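Aminotransferase, class III (Thermomicrobium roseum, PDB 6IO1) catalyses (S)-enantioselective omega-transamination as a thermostable class-III aminotransferase that uses pyridoxal 5'-phosphate as cofactor. Local coordinates at the interface of chains A and B. Numbering follows the deposited sequence. Chains: chain A/B, Aminotransferase, class III.

Contact 1: the interface of chains A and B. Residues chain A 23, 157-158, 162; chain B 126, 130, 320-322.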
ATOM      1  N   LEU A  23       4.404   8.006 -12.282  1.00 16.43           N
ATOM      2  CA  LEU A  23       5.661   7.779 -13.002  1.00 16.63           C
ATOM      3  C   LEU A  23       5.515   8.091 -14.490  1.00 17.11           C
ATOM      4  O   LEU A  23       5.970   7.339 -15.354  1.00 15.90           O
ATOM      5  CB  LEU A  23       6.163   6.350 -12.793  1.00 19.14           C
ATOM      6  CG  LEU A  23       7.316   6.170 -11.804  1.00 18.13           C
ATOM      7  CD1 LEU A  23       8.545   6.939 -12.267  1.00 22.06           C
ATOM      8  CD2 LEU A  23       6.900   6.606 -10.409  1.00 19.81           C
ATOM      9  N   ILE A 157       8.175   4.637  -2.484  1.00 38.84           N
ATOM     10  CA  ILE A 157       8.013   6.089  -2.476  1.00 37.52           C
ATOM     11  C   ILE A 157       7.068   6.552  -1.365  1.00 36.33           C
ATOM     12  O   ILE A 157       6.537   7.656  -1.424  1.00 32.82           O
ATOM     13  CB  ILE A 157       7.554   6.627  -3.848  1.00 34.42           C
ATOM     14  CG1 ILE A 157       6.435   5.775  -4.454  1.00 29.47           C
ATOM     15  CG2 ILE A 157       8.735   6.732  -4.801  1.00 35.71           C
ATOM     16  CD1 ILE A 157       5.062   5.973  -3.861  1.00 28.21           C
ATOM     17  N   ALA A 158       6.852   5.721  -0.352  1.00 38.25           N
ATOM     18  CA  ALA A 158       6.042   6.118   0.793  1.00 35.89           C
ATOM     19  C   ALA A 158       6.931   6.203   2.026  1.00 37.91           C
ATOM     20  O   ALA A 158       7.366   7.287   2.415  1.00 42.10           O
ATOM     21  CB  ALA A 158       4.909   5.134   1.018  1.00 34.22           C
ATOM     22  N   LEU A 162      10.812   5.710   1.162  1.00 39.52           N
ATOM     23  CA  LEU A 162      11.284   6.772   0.273  1.00 39.56           C
ATOM     24  C   LEU A 162      12.663   7.262   0.694  1.00 39.59           C
ATOM     25  O   LEU A 162      13.528   7.514  -0.153  1.00 40.30           O
ATOM     26  CB  LEU A 162      10.277   7.924   0.253  1.00 37.15           C
ATOM     27  CG  LEU A 162      10.606   9.234  -0.473  1.00 39.03           C
ATOM     28  CD1 LEU A 162      10.964   9.008  -1.930  1.00 38.98           C
ATOM     29  CD2 LEU A 162       9.430  10.188  -0.365  1.00 35.66           C
TER
ATOM     30  N   GLU B 126      -0.567   9.288   1.802  1.00 15.13           N
ATOM     31  CA  GLU B 126       0.801   9.655   1.448  1.00 17.28           C
ATOM     32  C   GLU B 126       0.846  10.321   0.081  1.00 15.50           C
ATOM     33  O   GLU B 126       1.534  11.334  -0.107  1.00 16.44           O
ATOM     34  CB  GLU B 126       1.704   8.422   1.468  1.00 19.99           C
ATOM     35  CG  GLU B 126       3.082   8.645   0.858  1.00 22.78           C
ATOM     36  CD  GLU B 126       4.033   9.372   1.791  1.00 31.41           C
ATOM     37  OE1 GLU B 126       5.211   9.551   1.415  1.00 33.82           O
ATOM     38  OE2 GLU B 126       3.611   9.765   2.899  1.00 32.81           O
ATOM     39  N   LYS B 130       2.099  14.191  -0.575  1.00 16.05           N
ATOM     40  CA  LYS B 130       3.164  14.456  -1.534  1.00 15.55           C
ATOM     41  C   LYS B 130       2.670  15.330  -2.679  1.00 14.96           C
ATOM     42  O   LYS B 130       3.403  16.197  -3.162  1.00 15.89           O
ATOM     43  CB  LYS B 130       3.735  13.139  -2.063  1.00 17.18           C
ATOM     44  CG  LYS B 130       4.431  12.306  -0.997  1.00 20.75           C
ATOM     45  CD  LYS B 130       5.025  11.029  -1.570  1.00 23.05           C
ATOM     46  CE  LYS B 130       6.259  11.319  -2.409  1.00 25.17           C
ATOM     47  NZ  LYS B 130       6.757  10.102  -3.106  1.00 25.05           N
ATOM     48  N   HIS B 320       6.448   9.862  -8.673  1.00 18.14           N
ATOM     49  CA  HIS B 320       5.722   9.257  -7.566  1.00 19.56           C
ATOM     50  C   HIS B 320       4.781   8.192  -8.105  1.00 18.56           C
ATOM     51  O   HIS B 320       4.149   8.383  -9.147  1.00 16.35           O
ATOM     52  CB  HIS B 320       4.930  10.301  -6.774  1.00 19.28           C
ATOM     53  CG  HIS B 320       3.944   9.709  -5.815  1.00 18.41           C
ATOM     54  ND1 HIS B 320       4.276   9.372  -4.521  1.00 18.35           N
ATOM     55  CD2 HIS B 320       2.637   9.388  -5.964  1.00 18.26           C
ATOM     56  CE1 HIS B 320       3.216   8.873  -3.912  1.00 19.79           C
ATOM     57  NE2 HIS B 320       2.208   8.871  -4.766  1.00 18.41           N
ATOM     58  N   GLY B 321       4.699   7.071  -7.394  1.00 17.36           N
ATOM     59  CA  GLY B 321       3.757   6.031  -7.754  1.00 20.25           C
ATOM     60  C   GLY B 321       3.977   4.715  -7.041  1.00 20.51           C
ATOM     61  O   GLY B 321       5.118   4.300  -6.818  1.00 21.27           O
ATOM     62  N   PHE B 322       2.889   4.031  -6.711  1.00 18.23           N
ATOM     63  CA  PHE B 322       2.949   2.693  -6.149  1.00 18.63           C
ATOM     64  C   PHE B 322       2.726   1.679  -7.263  1.00 17.23           C
ATOM     65  O   PHE B 322       1.994   1.939  -8.221  1.00 16.86           O
ATOM     66  CB  PHE B 322       1.906   2.512  -5.041  1.00 18.29           C
ATOM     67  CG  PHE B 322       2.125   3.402  -3.848  1.00 20.53           C
ATOM     68  CD1 PHE B 322       2.958   3.009  -2.814  1.00 21.33           C
ATOM     69  CD2 PHE B 322       1.494   4.634  -3.762  1.00 19.37           C
ATOM     70  CE1 PHE B 322       3.158   3.826  -1.716  1.00 23.42           C
ATOM     71  CE2 PHE B 322       1.691   5.456  -2.667  1.00 18.67           C
ATOM     72  CZ  PHE B 322       2.523   5.052  -1.642  1.00 22.69           C
TER

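Contact 2: the interface of chains A and B. Residues chain A 175-177; chain B 133, 145, 179.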
ATOM      1  N   GLY A 175       9.094  17.527  -0.432  1.00 30.58           N
ATOM      2  CA  GLY A 175       9.259  18.007   0.920  1.00 30.48           C
ATOM      3  C   GLY A 175      10.267  17.215   1.729  1.00 34.57           C
ATOM      4  O   GLY A 175      11.103  16.485   1.189  1.00 36.99           O
ATOM      5  N   PRO A 176      10.203  17.354   3.053  1.00 32.51           N
ATOM      6  CA  PRO A 176      11.171  16.673   3.918  1.00 37.80           C
ATOM      7  C   PRO A 176      10.926  15.174   3.973  1.00 41.00           C
ATOM      8  O   PRO A 176       9.816  14.689   3.742  1.00 40.72           O
ATOM      9  CB  PRO A 176      10.937  17.319   5.287  1.00 35.40           C
ATOM     10  CG  PRO A 176       9.508  17.740   5.254  1.00 32.84           C
ATOM     11  CD  PRO A 176       9.197  18.104   3.825  1.00 30.32           C
ATOM     12  N   ARG A 177      11.987  14.440   4.271  1.00 41.91           N
ATOM     13  CA  ARG A 177      11.926  12.993   4.347  1.00 42.13           C
ATOM     14  C   ARG A 177      12.179  12.512   5.768  1.00 40.28           C
ATOM     15  O   ARG A 177      12.795  13.216   6.577  1.00 39.80           O
ATOM     16  CB  ARG A 177      12.948  12.370   3.393  1.00 42.42           C
ATOM     17  CG  ARG A 177      12.662  12.719   1.957  1.00 43.86           C
ATOM     18  CD  ARG A 177      13.523  11.936   0.997  1.00 45.02           C
ATOM     19  NE  ARG A 177      14.943  11.958   1.339  1.00 45.92           N
ATOM     20  CZ  ARG A 177      15.718  13.038   1.287  1.00 47.55           C
ATOM     21  NH1 ARG A 177      17.002  12.939   1.599  1.00 52.27           N
ATOM     22  NH2 ARG A 177      15.223  14.215   0.919  1.00 47.05           N
TER
ATOM     23  N   ARG B 133       2.465  18.995  -1.413  1.00 16.71           N
ATOM     24  CA  ARG B 133       3.792  19.596  -1.315  1.00 16.78           C
ATOM     25  C   ARG B 133       4.391  19.843  -2.697  1.00 17.77           C
ATOM     26  O   ARG B 133       4.984  20.899  -2.946  1.00 19.08           O
ATOM     27  CB  ARG B 133       4.703  18.715  -0.461  1.00 18.91           C
ATOM     28  CG  ARG B 133       4.302  18.713   1.008  1.00 18.32           C
ATOM     29  CD  ARG B 133       5.035  17.658   1.816  1.00 19.59           C
ATOM     30  NE  ARG B 133       4.975  17.955   3.245  1.00 19.68           N
ATOM     31  CZ  ARG B 133       5.335  17.109   4.204  1.00 19.43           C
ATOM     32  NH1 ARG B 133       5.771  15.897   3.895  1.00 24.20           N
ATOM     33  NH2 ARG B 133       5.245  17.472   5.477  1.00 22.09           N
ATOM     34  N   VAL B 145       5.299  23.306   3.163  1.00 20.45           N
ATOM     35  CA  VAL B 145       5.344  21.851   3.291  1.00 19.84           C
ATOM     36  C   VAL B 145       4.619  21.344   4.534  1.00 19.10           C
ATOM     37  O   VAL B 145       4.341  20.144   4.647  1.00 20.73           O
ATOM     38  CB  VAL B 145       6.802  21.354   3.293  1.00 20.34           C
ATOM     39  CG1 VAL B 145       7.491  21.701   1.980  1.00 22.48           C
ATOM     40  CG2 VAL B 145       7.560  21.943   4.473  1.00 20.37           C
ATOM     41  N   PRO B 179       9.188  15.050   9.403  1.00 31.63           N
ATOM     42  CA  PRO B 179       8.871  16.368   9.963  1.00 29.85           C
ATOM     43  C   PRO B 179       7.909  17.194   9.094  1.00 28.29           C
ATOM     44  O   PRO B 179       7.824  16.940   7.906  1.00 28.94           O
ATOM     45  CB  PRO B 179      10.243  17.054  10.013  1.00 29.03           C
ATOM     46  CG  PRO B 179      10.985  16.459   8.838  1.00 33.64           C
ATOM     47  CD  PRO B 179      10.509  15.023   8.770  1.00 34.46           C
TER
HETATM   48  O   HOH W   1       7.458  15.041   5.768  1.00 34.90           O

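Contact 1: the interface of chains A and B
A:Ile157 plugs into chain B between the ring of B:Phe322, the imidazole of B:His320 and the amine of B:Lys130. Its delta-methyl CD1 sits over the middle of one face of the B:Phe322 ring, 3.4 Å from the ring centroid, in a CH-pi contact. A:Ile157 CD1 also meets CE1 of B:His320 at 3.4 Å, the two side chains roughly perpendicular. CG1 lies between the backbone N and the carbonyl carbon (chi1 44°), the crowded position for an isoleucine, and this turn brings CG1 and CD1 toward chain B. While the isoleucine covers the face of B:Phe322, A:Ala158 CB approaches its edge in the ring plane, 3.5 Å from B:Phe322 CE1. A:Leu162 CD2 meets the end of the B:Lys130 chain tip to tip.

Polar links run beside this apolar core. The amine NZ of B:Lys130 donates to the carbonyl O of A:Ile157 at 3.0 Å, in the carbonyl plane and on a lone pair. The same NZ donates to ND1 of B:His320 at 2.9 Å, close to the imidazole plane, which should restrict rotation of the ring that packs against A:Ile157 CD1. A bend at chi3 (73°) turns the lysine end toward both acceptors. Further along, A:Leu23 N donates to B:His320 O at 3.2 Å, from above the carbonyl plane.

A methionine in place of B:Lys130 would probably leave the A:Ile157 carbonyl and B:His320 ND1 without their shared donor and let the imidazole turn more easily. The patch is part of the two-fold subunit interface; because A:Ile157 directly follows Tyr154, His155 and Gly156 of the cofactor pocket, it may also hold that side of the pocket in place.

Contact 2: the interface of chains A and B
A:Pro176 packs its ring into chain B, with B:Pro179 on one side and B:Arg133 and B:Val145 on another. The two proline rings lie alongside each other, running opposite ways, with A:Pro176 CB 3.7 Å from B:Pro179 CG. At the other end of the A:Pro176 ring, CD stands over the centre of one face of the B:Arg133 guanidinium, 4.0 Å from CZ, the two side chains crossing at about a right angle. A:Pro176 CD also touches B:Val145 CB at 4.1 Å. Before the proline, A:Gly175 also packs against chain B, its CA facing B:Val145 CG1. A:Arg177 plays a minor part, its carbonyl O meeting B:Pro179 CD.

Within chain B, the guanidinium that receives the proline is fixed by the backbone of B:Val145. B:Arg133 NE donates to B:Val145 O at 2.7 Å, on a lone pair in the carbonyl plane, and B:Arg133 NH2 donates to the same oxygen at 2.9 Å. This side-on grip keeps the carbonyl oxygen within the guanidinium plane and should fix the rotation of the group, with one face toward A:Pro176. The arginine chain is extended from CG to NE (chi2 170°, chi3 161°), carrying its head from helix 121-138 across to the valine.

A water bridges the subunits. It bonds to A:Pro176 O at 3.1 Å, to B:Pro179 O at 2.9 Å and to B:Arg133 NH1 at 2.7 Å, so the arginine contributes to the bridge as well as to the apolar contact.

The patch is a small proline-centred part of the two-fold subunit interface, where a fixed guanidinium and a bridging water appear to hold the 175-177 segment of chain A against chain B.

Contact 1 and contact 2 are neighbouring patches of one two-fold interface, their C-alpha centres about 13 Å apart. Helix 121-138 of chain B links them: B:Glu126 and B:Lys130 lie in contact 1, and B:Arg133, about one turn beyond the lysine, belongs to contact 2. Chain A brings separate stretches to the helix, residues 157-162 in one patch and 175-177 in the other. The helix begins at Gly121 and carries Ala122 and Asn125, all lining the cofactor pocket, with Gly120 just before it, so packing at the interface is likely to help shape the cofactor site. Two-fold symmetry repeats both patches with the chains exchanged.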